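Local structure of endo-beta-1,4-mannanase (Alicyclobacillus acidocaldarius, 4CD8) at residues Y134-V137 with A138-G142; V69-S72 with D73-A77; R212-V215 with L216-V219; E187-R190 with F191-A194. The protein hydrolyses internal beta-1,4-mannosidic linkages of mannans, as a family 113 glycoside hydrolase with a TIM-barrel fold. All coordinates share one frame; numbering follows the deposited sequence.

Contact 1. Residues Y134-V137 with A138-G142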
# COMPACT_ATOMS: atom_id res chain seq x y z
N TYR A 134 15.87 1.31 -0.05
CA TYR A 134 14.86 1.34 0.99
C TYR A 134 14.70 0.03 1.73
O TYR A 134 14.34 0.08 2.88
CB TYR A 134 13.54 1.93 0.50
CG TYR A 134 13.68 3.42 0.19
CD1 TYR A 134 13.93 4.33 1.19
CD2 TYR A 134 13.60 3.88 -1.12
CE1 TYR A 134 14.07 5.70 0.93
CE2 TYR A 134 13.72 5.23 -1.39
CZ TYR A 134 13.99 6.12 -0.37
OH TYR A 134 14.12 7.45 -0.65
N ALA A 135 15.09 -1.07 1.09
CA ALA A 135 15.08 -2.37 1.77
C ALA A 135 16.12 -2.35 2.90
O ALA A 135 15.85 -2.83 4.00
CB ALA A 135 15.39 -3.51 0.80
N HIS A 136 17.25 -1.70 2.61
CA HIS A 136 18.32 -1.53 3.60
C HIS A 136 17.88 -0.64 4.75
O HIS A 136 18.12 -0.94 5.89
CB HIS A 136 19.58 -0.97 2.90
CG HIS A 136 20.70 -0.63 3.83
ND1 HIS A 136 21.39 -1.59 4.53
CD2 HIS A 136 21.30 0.55 4.12
CE1 HIS A 136 22.35 -1.02 5.24
NE2 HIS A 136 22.33 0.28 5.00
N VAL A 137 17.16 0.45 4.42
CA VAL A 137 16.57 1.30 5.45
C VAL A 137 15.55 0.52 6.30
O VAL A 137 15.56 0.63 7.52
CB VAL A 137 15.89 2.56 4.84
CG1 VAL A 137 15.05 3.27 5.87
CG2 VAL A 137 16.93 3.51 4.20
N ALA A 138 14.74 -0.31 5.63
CA ALA A 138 13.78 -1.18 6.33
C ALA A 138 14.47 -2.12 7.33
O ALA A 138 13.99 -2.28 8.44
CB ALA A 138 12.94 -1.97 5.35
N LYS A 139 15.61 -2.68 6.93
CA LYS A 139 16.32 -3.60 7.82
C LYS A 139 16.89 -2.85 9.02
O LYS A 139 16.72 -3.25 10.19
CB LYS A 139 17.43 -4.31 7.07
CG LYS A 139 18.29 -5.13 8.02
CD LYS A 139 19.06 -6.21 7.29
CE LYS A 139 20.00 -6.91 8.27
NZ LYS A 139 20.51 -8.15 7.65
N ARG A 140 17.54 -1.73 8.75
CA ARG A 140 18.15 -0.95 9.83
C ARG A 140 17.15 -0.34 10.82
O ARG A 140 17.48 -0.13 11.98
CB ARG A 140 19.01 0.15 9.23
CG ARG A 140 20.23 -0.33 8.45
CD ARG A 140 21.18 0.80 8.08
NE ARG A 140 21.82 1.36 9.25
CZ ARG A 140 22.68 2.36 9.20
NH1 ARG A 140 23.02 2.92 8.03
NH2 ARG A 140 23.20 2.82 10.32
N THR A 141 15.94 -0.06 10.34
CA THR A 141 14.88 0.54 11.16
C THR A 141 13.93 -0.52 11.75
O THR A 141 12.99 -0.20 12.45
CB THR A 141 14.07 1.59 10.38
OG1 THR A 141 13.48 0.99 9.23
CG2 THR A 141 15.02 2.77 9.97
N GLY A 142 14.22 -1.79 11.48
CA GLY A 142 13.47 -2.87 12.07
C GLY A 142 12.06 -3.05 11.53
O GLY A 142 11.16 -3.60 12.21
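With chi1 of Thr-141 at 59°, OG1 lies between its backbone N and carbonyl carbon and reaches back one turn to Val-137, while CG2 is left beside CG1 of that valine. The hydroxyl donates to Val-137 O over 2.7 Å from Thr-141 OG1, approaching well off the carbonyl plane. Thr-141 N binds the same oxygen at 2.9 Å from Val-137 O, so two donors of one residue grip a single acceptor at the end of the helix. Replacing the threonine by alanine removes OG1 and CG2, which would probably leave Val-137 O with the amide of the same residue as its one donor within this turn and open a gap beside CG1 of the valine.

One residue earlier along the helix, His-136 and Arg-140 form a second i to i+4 pair. The arginine lays CG over one face of the imidazole, a CH-pi contact 4.2 Å from the ring centroid and offset toward the rim. CD of Arg-140 comes closer still, 3.3 Å from NE2 of His-136, and the guanidinium plane is turned 52° from the ring.

Beyond Thr-141 the chain leaves the helix at Gly-142, whose positive phi and bond from N to Lys-139 O belong to a Schellman motif. The last turns of helix 120-140 pack with Tyr-134 and Val-137 against Ile-76 of helix 73-85, Ala-138 against Leu-92 of strand 89-98, and Ala-135 against Val-169 of helix 159-172.

Contact 2. Residues V69-S72 with D73-A77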
# COMPACT_ATOMS: atom_id res chain seq x y z
N VAL A 69 12.71 15.46 -3.02
CA VAL A 69 11.43 14.99 -3.48
C VAL A 69 10.68 14.29 -2.37
O VAL A 69 9.59 14.73 -1.96
CB VAL A 69 11.62 14.05 -4.68
CG1 VAL A 69 10.30 13.38 -5.08
CG2 VAL A 69 12.28 14.84 -5.82
N THR A 70 11.28 13.22 -1.85
CA THR A 70 10.60 12.43 -0.82
C THR A 70 11.14 12.72 0.59
O THR A 70 12.19 13.35 0.77
CB THR A 70 10.78 10.90 -1.06
OG1 THR A 70 12.13 10.53 -0.73
CG2 THR A 70 10.50 10.56 -2.47
N VAL A 71 10.43 12.17 1.57
CA VAL A 71 10.92 12.08 2.93
C VAL A 71 12.36 11.54 2.92
O VAL A 71 12.72 10.71 2.13
CB VAL A 71 10.03 11.18 3.82
CG1 VAL A 71 8.74 11.89 4.14
CG2 VAL A 71 9.74 9.83 3.16
N SER A 72 13.19 12.13 3.76
CA SER A 72 14.55 11.68 3.94
C SER A 72 14.60 10.34 4.63
O SER A 72 13.64 9.92 5.28
CB SER A 72 15.35 12.66 4.78
OG SER A 72 14.86 12.71 6.09
N ASP A 73 15.76 9.68 4.52
CA ASP A 73 15.95 8.44 5.27
C ASP A 73 15.71 8.69 6.80
O ASP A 73 15.14 7.84 7.50
CB ASP A 73 17.36 7.91 5.07
CG ASP A 73 17.63 7.38 3.65
OD1 ASP A 73 16.69 7.28 2.82
OD2 ASP A 73 18.83 7.03 3.38
N ASP A 74 16.19 9.81 7.33
CA ASP A 74 15.97 10.14 8.74
C ASP A 74 14.50 10.33 9.10
O ASP A 74 14.07 9.95 10.19
CB ASP A 74 16.71 11.42 9.12
CG ASP A 74 18.23 11.24 9.31
OD1 ASP A 74 18.74 10.12 9.30
OD2 ASP A 74 18.93 12.27 9.48
N GLU A 75 13.73 10.92 8.19
CA GLU A 75 12.28 11.05 8.39
C GLU A 75 11.61 9.69 8.45
O GLU A 75 10.71 9.47 9.26
CB GLU A 75 11.63 11.84 7.28
CG GLU A 75 11.84 13.35 7.41
CD GLU A 75 11.05 14.09 6.35
OE1 GLU A 75 9.85 14.43 6.61
OE2 GLU A 75 11.62 14.30 5.25
N ILE A 76 12.03 8.79 7.55
CA ILE A 76 11.54 7.41 7.57
C ILE A 76 11.88 6.74 8.90
O ILE A 76 10.99 6.14 9.56
CB ILE A 76 12.05 6.60 6.37
CG1 ILE A 76 11.52 7.21 5.06
CG2 ILE A 76 11.63 5.13 6.49
CD1 ILE A 76 12.16 6.67 3.80
N ALA A 77 13.13 6.84 9.31
CA ALA A 77 13.54 6.28 10.59
C ALA A 77 12.77 6.86 11.75
O ALA A 77 12.39 6.12 12.65
CB ALA A 77 15.04 6.45 10.81
O HOH W 1 14.80 8.97 1.42
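Reciprocal hydrogen bonds between Ser-72 and Glu-75 dominate the start of helix 73-85. The serine OG, placed between its own backbone N and carbonyl carbon by a chi1 of 66°, accepts from Glu-75 N at 3.0 Å. In return OE2 of Glu-75 takes the Ser-72 N-H, 3.1 Å from that nitrogen and from above the carboxylate plane. The pair is a capping box with Ser-72 as N-cap: the serine hydroxyl supplies an acceptor for Glu-75 N, an amide of the first turn, while the glutamate carboxylate takes the N-H of the N-cap residue itself. Ile-76 N to Ser-72 O, at 3.0 Å, is the first regular bond of the helix.

The carboxylate has further partners, since OE2 also accepts from Gly-25 N and OE1 receives weak bonds from Trp-27 N and Gly-28 N; this cluster of N-H donors would be expected to favour the charged form.

Val-71 supplies the van der Waals contacts: CG1 lies against the Glu-75 carboxylate, and the apolar pair is CG2 with CG1 of Ile-76 at 3.7 Å, the two side chains crossing at about a right angle. Phe-51 of strand 46-55 touches both of them.

Water supplies the remaining link: one molecule donates to Val-71 O at 2.8 Å and to Asp-73 OD1 at 2.9 Å, an oxygen that His-133 NE2 of helix 120-140 also binds.

Contact 3. Residues R212-V215 with L216-V219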
# COMPACT_ATOMS: atom_id res chain seq x y z
N ARG A 212 -15.99 -11.85 -6.22
CA ARG A 212 -14.53 -11.86 -6.33
C ARG A 212 -13.81 -12.77 -5.35
O ARG A 212 -12.70 -13.25 -5.64
CB ARG A 212 -13.99 -10.44 -6.14
CG ARG A 212 -12.49 -10.28 -6.39
CD ARG A 212 -12.11 -10.62 -7.82
NE ARG A 212 -10.67 -10.45 -8.07
CZ ARG A 212 -10.00 -10.99 -9.10
NH1 ARG A 212 -10.59 -11.79 -9.99
NH2 ARG A 212 -8.71 -10.73 -9.24
N VAL A 213 -14.42 -13.00 -4.19
CA VAL A 213 -13.82 -13.78 -3.14
C VAL A 213 -13.33 -15.16 -3.60
O VAL A 213 -12.20 -15.53 -3.27
CB VAL A 213 -14.77 -13.88 -1.91
CG1 VAL A 213 -14.24 -14.89 -0.92
CG2 VAL A 213 -14.88 -12.54 -1.21
N PRO A 214 -14.12 -15.88 -4.42
CA PRO A 214 -13.64 -17.22 -4.78
C PRO A 214 -12.33 -17.22 -5.53
O PRO A 214 -11.49 -18.12 -5.33
CB PRO A 214 -14.77 -17.78 -5.65
CG PRO A 214 -15.99 -17.07 -5.20
CD PRO A 214 -15.53 -15.69 -4.79
N VAL A 215 -12.12 -16.21 -6.37
CA VAL A 215 -10.88 -16.15 -7.12
C VAL A 215 -9.71 -15.81 -6.19
O VAL A 215 -8.63 -16.35 -6.33
CB VAL A 215 -10.95 -15.13 -8.26
CG1 VAL A 215 -9.58 -15.00 -8.93
CG2 VAL A 215 -12.00 -15.58 -9.26
N LEU A 216 -9.95 -14.94 -5.21
CA LEU A 216 -8.92 -14.60 -4.24
C LEU A 216 -8.50 -15.85 -3.46
O LEU A 216 -7.28 -16.11 -3.28
CB LEU A 216 -9.40 -13.51 -3.29
CG LEU A 216 -9.77 -12.17 -3.93
CD1 LEU A 216 -10.31 -11.21 -2.87
CD2 LEU A 216 -8.60 -11.54 -4.66
N ARG A 217 -9.50 -16.62 -3.02
CA ARG A 217 -9.20 -17.89 -2.33
C ARG A 217 -8.38 -18.79 -3.23
O ARG A 217 -7.35 -19.39 -2.80
CB ARG A 217 -10.49 -18.57 -1.91
CG ARG A 217 -10.30 -19.90 -1.19
CD ARG A 217 -11.60 -20.48 -0.64
NE ARG A 217 -12.76 -20.06 -1.41
CZ ARG A 217 -13.76 -19.31 -0.97
NH1 ARG A 217 -13.84 -18.87 0.28
NH2 ARG A 217 -14.73 -19.01 -1.81
N GLU A 218 -8.82 -18.93 -4.47
CA GLU A 218 -8.13 -19.81 -5.43
C GLU A 218 -6.70 -19.41 -5.70
O GLU A 218 -5.82 -20.25 -5.85
CB GLU A 218 -8.93 -19.92 -6.73
CG GLU A 218 -10.30 -20.55 -6.49
CD GLU A 218 -11.39 -20.16 -7.51
OE1 GLU A 218 -11.08 -19.56 -8.56
OE2 GLU A 218 -12.57 -20.48 -7.25
N VAL A 219 -6.44 -18.11 -5.76
CA VAL A 219 -5.09 -17.62 -5.97
C VAL A 219 -4.22 -17.96 -4.77
O VAL A 219 -3.10 -18.49 -4.92
CB VAL A 219 -5.09 -16.09 -6.20
CG1 VAL A 219 -3.66 -15.52 -6.11
CG2 VAL A 219 -5.68 -15.75 -7.57
O HOH W 2 -12.99 -20.41 -4.16
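The guanidinium of Arg-217 takes a water at its edge, in plane, and lies obliquely against Pro-214 and Val-213 one turn earlier. Its NE donates to the water at 2.8 Å, and the same water donates to Pro-214 O at 3.0 Å, so a single molecule ties the side chain to the helix backbone. NH2 of Arg-217 rests 3.6 Å from CA of Pro-214, while NH1 passes CG1 of Val-213 and forms a salt bridge with Glu-272. A bend at chi3 (28°) turns the group back toward these residues.

The other guanidinium, that of Arg-212, stands obliquely to CD2 of Leu-216. Here the arginine's CG meets CG of Leu-216 at 4.1 Å, the two side chains crossing at about a right angle, and the charged end goes on to Glu-186 and Glu-187, with Tyr-204 OH bound to NE. A glycine in place of Leu-216 would probably open a gap along CG and NE of Arg-212, leaving the stem of the arginine without its apolar neighbour.

Farther along, CG1 of Val-215 packs on CG2 of Val-219 at 4.2 Å. Backbone bonds run i to i+4 beneath these pairs, from Arg-217 N to Val-213 O at 2.9 Å among others. Pro-214 has no N-H to give, and the helix is kinked there. The segment belongs to helix 209-223, the helical arm of a beta-alpha-beta unit with strands 197-201 and 227-232, the repeating unit of a TIM barrel.

Contact 4. Residues E187-R190 with F191-A194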
# COMPACT_ATOMS: atom_id res chain seq x y z
N GLU A 187 -4.56 -13.02 -9.98
CA GLU A 187 -4.40 -14.29 -10.67
C GLU A 187 -3.43 -14.22 -11.85
O GLU A 187 -3.06 -15.23 -12.42
CB GLU A 187 -5.77 -14.87 -11.12
CG GLU A 187 -6.52 -14.08 -12.18
CD GLU A 187 -7.41 -12.99 -11.62
OE1 GLU A 187 -6.91 -12.16 -10.84
OE2 GLU A 187 -8.61 -12.93 -11.97
N HIS A 188 -2.95 -13.01 -12.18
CA HIS A 188 -2.13 -12.83 -13.36
C HIS A 188 -0.62 -12.71 -13.11
O HIS A 188 0.19 -12.96 -14.03
CB HIS A 188 -2.63 -11.60 -14.10
CG HIS A 188 -3.97 -11.82 -14.71
ND1 HIS A 188 -5.11 -11.18 -14.28
CD2 HIS A 188 -4.36 -12.62 -15.72
CE1 HIS A 188 -6.13 -11.55 -15.02
NE2 HIS A 188 -5.71 -12.42 -15.91
N VAL A 189 -0.24 -12.36 -11.90
CA VAL A 189 1.15 -12.18 -11.55
C VAL A 189 1.82 -13.57 -11.51
O VAL A 189 1.26 -14.53 -10.95
CB VAL A 189 1.28 -11.51 -10.18
CG1 VAL A 189 2.72 -11.58 -9.62
CG2 VAL A 189 0.85 -10.06 -10.29
N ARG A 190 3.00 -13.66 -12.11
CA ARG A 190 3.67 -14.93 -12.28
C ARG A 190 4.88 -15.15 -11.37
O ARG A 190 5.52 -16.20 -11.48
CB ARG A 190 4.09 -15.10 -13.75
CG ARG A 190 2.96 -15.04 -14.76
CD ARG A 190 1.91 -16.11 -14.58
NE ARG A 190 2.47 -17.46 -14.78
CZ ARG A 190 2.49 -18.06 -15.97
NH1 ARG A 190 2.02 -17.44 -17.05
NH2 ARG A 190 2.99 -19.31 -16.09
N PHE A 191 5.15 -14.21 -10.47
CA PHE A 191 6.31 -14.31 -9.58
C PHE A 191 5.92 -14.32 -8.09
O PHE A 191 6.74 -13.99 -7.24
CB PHE A 191 7.35 -13.23 -9.92
CG PHE A 191 6.79 -11.82 -9.92
CD1 PHE A 191 6.72 -11.10 -8.74
CD2 PHE A 191 6.42 -11.21 -11.11
CE1 PHE A 191 6.25 -9.80 -8.72
CE2 PHE A 191 5.93 -9.88 -11.11
CZ PHE A 191 5.83 -9.20 -9.91
N TRP A 192 4.70 -14.76 -7.76
CA TRP A 192 4.29 -14.82 -6.36
C TRP A 192 5.19 -15.76 -5.52
O TRP A 192 5.33 -15.55 -4.34
CB TRP A 192 2.84 -15.26 -6.17
CG TRP A 192 1.77 -14.29 -6.63
CD1 TRP A 192 0.75 -14.58 -7.45
CD2 TRP A 192 1.61 -12.89 -6.25
NE1 TRP A 192 -0.07 -13.46 -7.61
CE2 TRP A 192 0.43 -12.43 -6.87
CE3 TRP A 192 2.29 -12.03 -5.40
CZ2 TRP A 192 -0.02 -11.13 -6.73
CZ3 TRP A 192 1.87 -10.72 -5.28
CH2 TRP A 192 0.71 -10.28 -5.94
N ASP A 193 5.76 -16.78 -6.16
CA ASP A 193 6.69 -17.63 -5.42
C ASP A 193 7.92 -16.90 -4.86
O ASP A 193 8.55 -17.38 -3.92
CB ASP A 193 7.14 -18.78 -6.32
CG ASP A 193 7.86 -18.30 -7.56
OD1 ASP A 193 7.19 -17.73 -8.45
OD2 ASP A 193 9.08 -18.41 -7.67
N ALA A 194 8.24 -15.73 -5.39
CA ALA A 194 9.39 -14.98 -4.95
C ALA A 194 9.11 -14.09 -3.77
O ALA A 194 10.02 -13.51 -3.24
CB ALA A 194 9.98 -14.16 -6.11
O HOH W 3 2.85 -16.27 -9.37
O HOH W 4 4.67 -18.52 -9.23
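One methyl of Val-189 is held between two aromatic rings. CG1 sits over the centre of the Phe-191 ring, 3.8 Å from its centroid and only 5° off the normal, and also over the five-membered ring of Trp-192, again 3.8 Å from the centroid. Both are CH-pi contacts, and the indole is met by more than this methyl: CB of Val-189 lies 3.5 Å from CE2 of Trp-192, and CG2 reaches CZ2. With CG1 anti to the backbone N (chi1 167°), the valine directs that branch between the rings. Phe-191 takes the position between its backbone N and carbonyl carbon, at chi1 55°, which brings the ring round to the methyl.

Water carries the polar links across the turn. One molecule donates to Val-189 O at 2.8 Å and accepts from Trp-192 N at 2.9 Å, joining the backbone on both sides of the turn. A second donates to OD1 of Asp-193 at 2.8 Å and, weakly, to Arg-190 O.

The next shell holds the indole and the acid. NE1 of Trp-192 gives its hydrogen to Glu-186 O, which ties the indole to the chain just ahead of the turn, and OD2 of Asp-193 is in a salt bridge with Arg-163.

Placed between strands 176-182 and 197-201, the loop spans several elements: Phe-191 stacks on Trp-162 and touches Ile-166 of helix 159-172, Val-189 and Trp-192 lie on Cys-181 of strand 176-182, and Trp-192 meets His-223 of helix 209-223 edge-to-face.

Overall arrangement
The four contacts fall into two touching pairs on the barrel's periphery. Contacts 1 and 2, with centres 12 Å apart, meet where CE1 of Tyr-134 packs at 3.6 Å on CD1 of Ile-76, and where methyls of Thr-141 and Ala-77 adjoin. Contacts 3 and 4, 14 Å apart between centres, are joined by a salt bridge, Arg-212 NH2 to Glu-187 OE1 at 2.8 Å. Contacts 2 and 3 lie on opposite sides of the chain's centre, 37 Å between centres. None belongs to the ligand pockets: the side chain of Val-71 is about 14 Å from the bound mannose, and that of Trp-192 about 14 Å from the mannoimidazole-type inhibitor.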